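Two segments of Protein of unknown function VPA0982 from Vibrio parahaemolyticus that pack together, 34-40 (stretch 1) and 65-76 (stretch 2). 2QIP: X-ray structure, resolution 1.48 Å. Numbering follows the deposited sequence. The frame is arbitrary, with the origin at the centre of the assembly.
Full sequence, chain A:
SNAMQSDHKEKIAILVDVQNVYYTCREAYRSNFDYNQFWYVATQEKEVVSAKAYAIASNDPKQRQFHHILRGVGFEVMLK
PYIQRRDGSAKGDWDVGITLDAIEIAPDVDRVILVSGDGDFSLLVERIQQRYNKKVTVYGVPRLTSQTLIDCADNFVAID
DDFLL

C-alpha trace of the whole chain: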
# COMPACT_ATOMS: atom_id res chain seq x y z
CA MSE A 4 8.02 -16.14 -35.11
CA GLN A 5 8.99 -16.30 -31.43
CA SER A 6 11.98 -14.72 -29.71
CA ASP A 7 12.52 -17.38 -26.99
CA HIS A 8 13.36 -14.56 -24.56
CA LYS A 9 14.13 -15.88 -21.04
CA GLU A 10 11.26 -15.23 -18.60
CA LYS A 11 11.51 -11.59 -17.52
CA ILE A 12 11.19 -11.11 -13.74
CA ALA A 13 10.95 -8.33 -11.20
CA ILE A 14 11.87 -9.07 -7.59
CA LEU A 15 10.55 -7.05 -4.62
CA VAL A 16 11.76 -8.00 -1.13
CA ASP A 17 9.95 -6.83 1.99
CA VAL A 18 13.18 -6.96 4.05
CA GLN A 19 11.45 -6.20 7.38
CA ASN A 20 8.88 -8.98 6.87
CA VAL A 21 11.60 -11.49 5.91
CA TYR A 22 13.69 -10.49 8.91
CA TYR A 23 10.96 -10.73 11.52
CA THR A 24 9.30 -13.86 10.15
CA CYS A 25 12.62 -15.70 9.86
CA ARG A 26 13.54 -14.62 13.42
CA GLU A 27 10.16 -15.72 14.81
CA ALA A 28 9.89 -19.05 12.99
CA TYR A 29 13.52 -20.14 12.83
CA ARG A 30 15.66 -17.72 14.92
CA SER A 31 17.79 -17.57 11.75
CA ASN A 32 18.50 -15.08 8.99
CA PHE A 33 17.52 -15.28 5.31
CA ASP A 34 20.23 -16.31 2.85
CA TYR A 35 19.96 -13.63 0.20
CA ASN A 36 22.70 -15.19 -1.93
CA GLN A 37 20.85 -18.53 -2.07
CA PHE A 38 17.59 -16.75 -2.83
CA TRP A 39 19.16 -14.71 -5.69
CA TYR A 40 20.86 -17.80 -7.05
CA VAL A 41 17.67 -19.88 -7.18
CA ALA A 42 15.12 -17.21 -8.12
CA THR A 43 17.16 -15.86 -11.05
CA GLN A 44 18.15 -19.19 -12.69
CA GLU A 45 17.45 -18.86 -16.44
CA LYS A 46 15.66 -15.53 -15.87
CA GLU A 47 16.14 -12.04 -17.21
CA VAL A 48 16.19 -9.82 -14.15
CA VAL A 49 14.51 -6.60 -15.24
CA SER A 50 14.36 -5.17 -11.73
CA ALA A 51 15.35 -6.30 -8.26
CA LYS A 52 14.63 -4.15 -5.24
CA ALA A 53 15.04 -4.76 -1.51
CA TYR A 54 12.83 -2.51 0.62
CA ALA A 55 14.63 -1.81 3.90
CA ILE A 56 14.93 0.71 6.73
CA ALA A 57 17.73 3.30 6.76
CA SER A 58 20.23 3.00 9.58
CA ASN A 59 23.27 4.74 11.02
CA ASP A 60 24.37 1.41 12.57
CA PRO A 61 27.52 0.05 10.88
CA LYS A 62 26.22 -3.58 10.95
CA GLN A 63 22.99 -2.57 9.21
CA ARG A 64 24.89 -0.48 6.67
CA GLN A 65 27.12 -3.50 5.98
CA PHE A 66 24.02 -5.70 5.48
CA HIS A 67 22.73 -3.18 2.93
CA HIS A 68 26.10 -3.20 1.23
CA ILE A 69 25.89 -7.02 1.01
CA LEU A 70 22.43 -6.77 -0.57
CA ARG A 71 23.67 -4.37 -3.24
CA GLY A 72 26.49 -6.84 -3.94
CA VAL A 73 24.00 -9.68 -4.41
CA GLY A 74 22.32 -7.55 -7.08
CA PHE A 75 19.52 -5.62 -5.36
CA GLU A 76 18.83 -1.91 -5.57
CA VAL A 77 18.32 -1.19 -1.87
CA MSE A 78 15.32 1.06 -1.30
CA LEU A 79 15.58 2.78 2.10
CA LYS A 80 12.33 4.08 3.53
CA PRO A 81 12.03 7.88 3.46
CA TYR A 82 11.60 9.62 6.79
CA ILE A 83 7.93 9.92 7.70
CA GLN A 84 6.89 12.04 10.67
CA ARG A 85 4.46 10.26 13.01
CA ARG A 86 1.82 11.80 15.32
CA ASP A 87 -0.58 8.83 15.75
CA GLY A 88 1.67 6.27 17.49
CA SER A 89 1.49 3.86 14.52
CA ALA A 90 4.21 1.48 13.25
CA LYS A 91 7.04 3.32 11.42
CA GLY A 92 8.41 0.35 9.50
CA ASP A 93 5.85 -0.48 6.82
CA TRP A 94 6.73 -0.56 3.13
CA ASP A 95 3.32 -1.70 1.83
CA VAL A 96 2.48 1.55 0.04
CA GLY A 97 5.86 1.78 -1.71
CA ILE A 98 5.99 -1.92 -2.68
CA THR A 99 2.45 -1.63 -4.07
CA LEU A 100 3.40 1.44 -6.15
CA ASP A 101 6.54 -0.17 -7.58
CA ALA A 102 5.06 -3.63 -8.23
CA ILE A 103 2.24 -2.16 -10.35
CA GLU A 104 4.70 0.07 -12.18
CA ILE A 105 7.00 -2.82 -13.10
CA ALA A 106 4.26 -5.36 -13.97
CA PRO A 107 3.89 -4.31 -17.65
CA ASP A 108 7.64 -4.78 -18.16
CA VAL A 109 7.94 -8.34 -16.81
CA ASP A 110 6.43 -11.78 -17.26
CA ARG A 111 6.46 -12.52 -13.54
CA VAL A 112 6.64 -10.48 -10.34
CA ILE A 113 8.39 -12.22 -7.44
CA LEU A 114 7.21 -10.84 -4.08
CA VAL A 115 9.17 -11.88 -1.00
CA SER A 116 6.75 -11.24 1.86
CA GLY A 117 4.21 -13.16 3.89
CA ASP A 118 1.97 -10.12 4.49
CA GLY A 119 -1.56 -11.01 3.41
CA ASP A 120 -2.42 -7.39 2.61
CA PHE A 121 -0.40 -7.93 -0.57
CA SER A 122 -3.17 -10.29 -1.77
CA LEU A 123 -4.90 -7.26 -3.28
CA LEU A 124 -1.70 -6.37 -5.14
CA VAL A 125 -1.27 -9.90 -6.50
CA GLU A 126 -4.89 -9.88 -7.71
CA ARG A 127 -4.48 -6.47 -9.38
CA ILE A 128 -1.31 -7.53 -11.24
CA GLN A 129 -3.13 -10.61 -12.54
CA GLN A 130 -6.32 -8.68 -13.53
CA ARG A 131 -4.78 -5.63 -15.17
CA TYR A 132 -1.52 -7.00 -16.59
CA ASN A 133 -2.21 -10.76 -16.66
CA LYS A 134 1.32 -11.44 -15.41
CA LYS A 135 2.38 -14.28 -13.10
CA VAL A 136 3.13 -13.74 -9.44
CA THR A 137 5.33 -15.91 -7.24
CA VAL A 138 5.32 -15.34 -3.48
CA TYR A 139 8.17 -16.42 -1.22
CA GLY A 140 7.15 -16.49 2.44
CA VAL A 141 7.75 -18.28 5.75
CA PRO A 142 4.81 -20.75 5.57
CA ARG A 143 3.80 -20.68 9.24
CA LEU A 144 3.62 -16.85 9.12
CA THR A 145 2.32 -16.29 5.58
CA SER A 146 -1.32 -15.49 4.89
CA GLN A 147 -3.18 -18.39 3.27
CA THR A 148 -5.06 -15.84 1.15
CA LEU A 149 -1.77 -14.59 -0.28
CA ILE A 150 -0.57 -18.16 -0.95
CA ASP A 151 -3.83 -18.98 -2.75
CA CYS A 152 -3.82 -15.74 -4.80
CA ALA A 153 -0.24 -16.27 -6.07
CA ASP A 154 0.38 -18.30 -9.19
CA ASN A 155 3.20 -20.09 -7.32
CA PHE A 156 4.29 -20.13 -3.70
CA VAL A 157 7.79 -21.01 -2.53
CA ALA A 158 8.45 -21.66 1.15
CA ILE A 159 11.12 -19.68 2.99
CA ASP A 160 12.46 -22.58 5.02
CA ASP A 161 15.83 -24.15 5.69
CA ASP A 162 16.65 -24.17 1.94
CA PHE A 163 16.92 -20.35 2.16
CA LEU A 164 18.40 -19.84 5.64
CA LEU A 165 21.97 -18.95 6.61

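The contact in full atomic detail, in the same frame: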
# COMPACT_ATOMS: atom_id res chain seq x y z
N ASP A 34 19.05 -16.26 3.71
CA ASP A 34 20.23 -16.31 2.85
C ASP A 34 19.93 -15.65 1.51
O ASP A 34 19.40 -16.27 0.59
CB ASP A 34 20.69 -17.76 2.66
CG ASP A 34 21.99 -17.87 1.90
OD1 ASP A 34 22.42 -16.86 1.27
OD2 ASP A 34 22.59 -18.98 1.93
N TYR A 35 20.28 -14.37 1.41
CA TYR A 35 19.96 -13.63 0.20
C TYR A 35 20.75 -14.10 -1.02
O TYR A 35 20.27 -13.98 -2.15
CB TYR A 35 20.19 -12.13 0.42
CG TYR A 35 19.08 -11.48 1.20
CD1 TYR A 35 17.99 -10.92 0.53
CD2 TYR A 35 19.12 -11.40 2.59
CE1 TYR A 35 16.95 -10.30 1.25
CE2 TYR A 35 18.10 -10.79 3.31
CZ TYR A 35 17.02 -10.25 2.62
OH TYR A 35 16.00 -9.64 3.31
N ASN A 36 21.95 -14.64 -0.80
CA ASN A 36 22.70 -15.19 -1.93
C ASN A 36 22.03 -16.45 -2.50
O ASN A 36 21.94 -16.61 -3.71
CB ASN A 36 24.13 -15.53 -1.53
CG ASN A 36 25.04 -14.33 -1.56
OD1 ASN A 36 25.28 -13.75 -2.61
ND2 ASN A 36 25.57 -13.98 -0.39
N GLN A 37 21.55 -17.32 -1.62
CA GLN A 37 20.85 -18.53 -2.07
C GLN A 37 19.56 -18.14 -2.79
O GLN A 37 19.23 -18.71 -3.83
CB GLN A 37 20.53 -19.46 -0.88
CG GLN A 37 20.11 -20.88 -1.29
CD GLN A 37 21.25 -21.65 -1.94
OE1 GLN A 37 22.42 -21.23 -1.87
NE2 GLN A 37 20.93 -22.78 -2.56
N PHE A 38 18.81 -17.21 -2.19
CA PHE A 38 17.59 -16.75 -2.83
C PHE A 38 17.88 -16.20 -4.23
O PHE A 38 17.20 -16.55 -5.19
CB PHE A 38 16.86 -15.71 -1.98
CG PHE A 38 15.78 -15.00 -2.75
CD1 PHE A 38 14.56 -15.63 -2.98
CD2 PHE A 38 16.00 -13.73 -3.26
CE1 PHE A 38 13.57 -15.01 -3.72
CE2 PHE A 38 15.01 -13.10 -4.03
CZ PHE A 38 13.80 -13.75 -4.26
N TRP A 39 18.86 -15.29 -4.36
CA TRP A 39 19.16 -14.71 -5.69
C TRP A 39 19.53 -15.82 -6.67
O TRP A 39 19.04 -15.86 -7.81
CB TRP A 39 20.31 -13.71 -5.59
CG TRP A 39 20.59 -13.03 -6.88
CD1 TRP A 39 21.36 -13.50 -7.91
CD2 TRP A 39 20.10 -11.75 -7.29
NE1 TRP A 39 21.36 -12.60 -8.95
CE2 TRP A 39 20.61 -11.51 -8.59
CE3 TRP A 39 19.30 -10.77 -6.69
CZ2 TRP A 39 20.32 -10.34 -9.30
CZ3 TRP A 39 19.01 -9.61 -7.40
CH2 TRP A 39 19.52 -9.41 -8.69
N TYR A 40 20.41 -16.70 -6.22
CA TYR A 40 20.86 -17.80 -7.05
C TYR A 40 19.68 -18.61 -7.62
O TYR A 40 19.62 -18.86 -8.82
CB TYR A 40 21.80 -18.69 -6.22
CG TYR A 40 21.98 -20.13 -6.70
CD1 TYR A 40 22.37 -20.43 -8.01
CD2 TYR A 40 21.80 -21.18 -5.80
CE1 TYR A 40 22.54 -21.75 -8.42
CE2 TYR A 40 21.98 -22.49 -6.20
CZ TYR A 40 22.33 -22.77 -7.51
OH TYR A 40 22.52 -24.08 -7.89
N GLN A 65 26.41 -2.39 6.62
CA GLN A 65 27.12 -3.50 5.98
C GLN A 65 26.16 -4.52 5.33
O GLN A 65 26.41 -4.98 4.21
CB GLN A 65 28.08 -4.19 6.97
CG GLN A 65 28.81 -5.42 6.40
CD GLN A 65 29.69 -5.12 5.20
OE1 GLN A 65 29.94 -3.96 4.85
NE2 GLN A 65 30.18 -6.18 4.55
N PHE A 66 25.08 -4.84 6.03
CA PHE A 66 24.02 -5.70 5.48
C PHE A 66 23.47 -5.09 4.18
O PHE A 66 23.36 -5.77 3.16
CB PHE A 66 22.92 -5.90 6.53
CG PHE A 66 21.67 -6.55 5.99
CD1 PHE A 66 21.70 -7.83 5.42
CD2 PHE A 66 20.47 -5.88 6.08
CE1 PHE A 66 20.52 -8.41 4.95
CE2 PHE A 66 19.30 -6.46 5.61
CZ PHE A 66 19.34 -7.72 5.05
N HIS A 67 23.19 -3.79 4.18
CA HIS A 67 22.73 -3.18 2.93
C HIS A 67 23.77 -3.27 1.83
O HIS A 67 23.44 -3.51 0.67
CB HIS A 67 22.30 -1.73 3.13
CG HIS A 67 21.20 -1.58 4.14
ND1 HIS A 67 20.98 -0.40 4.83
CD2 HIS A 67 20.29 -2.46 4.60
CE1 HIS A 67 19.97 -0.57 5.66
NE2 HIS A 67 19.52 -1.80 5.54
N HIS A 68 25.03 -3.08 2.19
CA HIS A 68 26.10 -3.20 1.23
C HIS A 68 26.13 -4.62 0.64
O HIS A 68 26.30 -4.79 -0.57
CB HIS A 68 27.43 -2.87 1.92
CG HIS A 68 28.62 -2.98 1.03
ND1 HIS A 68 28.85 -2.12 -0.02
CD2 HIS A 68 29.66 -3.85 1.03
CE1 HIS A 68 29.98 -2.45 -0.62
NE2 HIS A 68 30.49 -3.50 -0.01
N ILE A 69 25.96 -5.63 1.49
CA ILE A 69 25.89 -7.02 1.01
C ILE A 69 24.74 -7.18 0.01
O ILE A 69 24.92 -7.75 -1.08
CB ILE A 69 25.76 -8.00 2.18
CG1 ILE A 69 27.09 -8.06 2.95
CG2 ILE A 69 25.31 -9.40 1.68
CD1 ILE A 69 27.00 -8.77 4.28
N LEU A 70 23.57 -6.65 0.35
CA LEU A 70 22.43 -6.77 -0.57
C LEU A 70 22.70 -6.16 -1.93
O LEU A 70 22.31 -6.72 -2.94
CB LEU A 70 21.19 -6.13 0.02
CG LEU A 70 20.61 -6.76 1.27
CD1 LEU A 70 19.37 -6.00 1.72
CD2 LEU A 70 20.30 -8.25 1.08
N ARG A 71 23.34 -4.99 -1.96
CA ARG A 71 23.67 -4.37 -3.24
C ARG A 71 24.60 -5.27 -4.04
O ARG A 71 24.44 -5.42 -5.25
CB ARG A 71 24.27 -2.98 -3.04
CG ARG A 71 23.33 -1.97 -2.38
CD ARG A 71 23.93 -0.56 -2.30
NE ARG A 71 23.07 0.23 -1.44
CZ ARG A 71 23.30 0.46 -0.16
NH1 ARG A 71 24.43 0.03 0.41
NH2 ARG A 71 22.42 1.13 0.56
N GLY A 72 25.55 -5.89 -3.34
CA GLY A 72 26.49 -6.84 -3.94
C GLY A 72 25.83 -8.07 -4.55
O GLY A 72 26.28 -8.59 -5.57
N VAL A 73 24.78 -8.55 -3.90
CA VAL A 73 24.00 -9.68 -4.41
C VAL A 73 23.34 -9.31 -5.74
O VAL A 73 23.18 -10.16 -6.63
CB VAL A 73 22.94 -10.11 -3.38
CG1 VAL A 73 22.00 -11.17 -3.98
CG2 VAL A 73 23.63 -10.69 -2.13
N GLY A 74 22.94 -8.05 -5.85
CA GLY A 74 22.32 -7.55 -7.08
C GLY A 74 21.11 -6.66 -6.87
O GLY A 74 20.55 -6.17 -7.85
N PHE A 75 20.70 -6.46 -5.62
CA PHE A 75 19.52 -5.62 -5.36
C PHE A 75 19.82 -4.12 -5.43
O PHE A 75 20.88 -3.68 -4.97
CB PHE A 75 18.95 -5.90 -3.98
CG PHE A 75 18.41 -7.28 -3.83
CD1 PHE A 75 17.13 -7.59 -4.30
CD2 PHE A 75 19.16 -8.28 -3.22
CE1 PHE A 75 16.62 -8.87 -4.16
CE2 PHE A 75 18.64 -9.58 -3.07
CZ PHE A 75 17.37 -9.86 -3.56
N GLU A 76 18.87 -3.33 -5.93
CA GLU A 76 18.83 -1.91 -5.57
C GLU A 76 18.17 -1.85 -4.19
O GLU A 76 17.06 -2.38 -4.01
CB GLU A 76 18.04 -1.07 -6.58
CG GLU A 76 17.96 0.39 -6.11
CD GLU A 76 17.33 1.39 -7.07
OE1 GLU A 76 16.96 1.01 -8.21
OE2 GLU A 76 17.21 2.58 -6.68

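This is an apolar, largely aromatic contact between two helices running in nearly the same direction, 20° apart, with no hydrogen bond crossing between them. The axes come no closer than 10.3 Å, a wide spacing that large side chains such as Y35 and W39 can fill. Both point their CA-to-CB bonds toward stretch 2 and lie one helical turn apart. L70 sets its methyl CD2 over one face of the Y35 ring, 3.5 Å from the centroid, a CH-pi contact in which a flat ring accepts a compact aliphatic tip. F66 meets the same ring obliquely, with Y35 CE2 3.7 Å from F66 CZ.

V73 is short and branched, so it fits close to the first helix: its CG1 lies 3.4 Å from W39 CB, and its CG2 3.5 Å from N36 OD1. Just beyond, G74 leaves the helix with positive phi, a conformation that calls for glycine. Its CA sits over the W39 six-membered ring, 4.0 Å from the centroid; a CB here would clash with W39 CH2, at 2.6 Å.

F75 completes the cluster. W39 directs its edge at the F75 face, with planes at 82°, while F38 CE2 approaches the F75 edge, 4.0 Å from CZ of F75. D34 caps the first helix, its OD1 accepting from Q37 N at 3.1 Å.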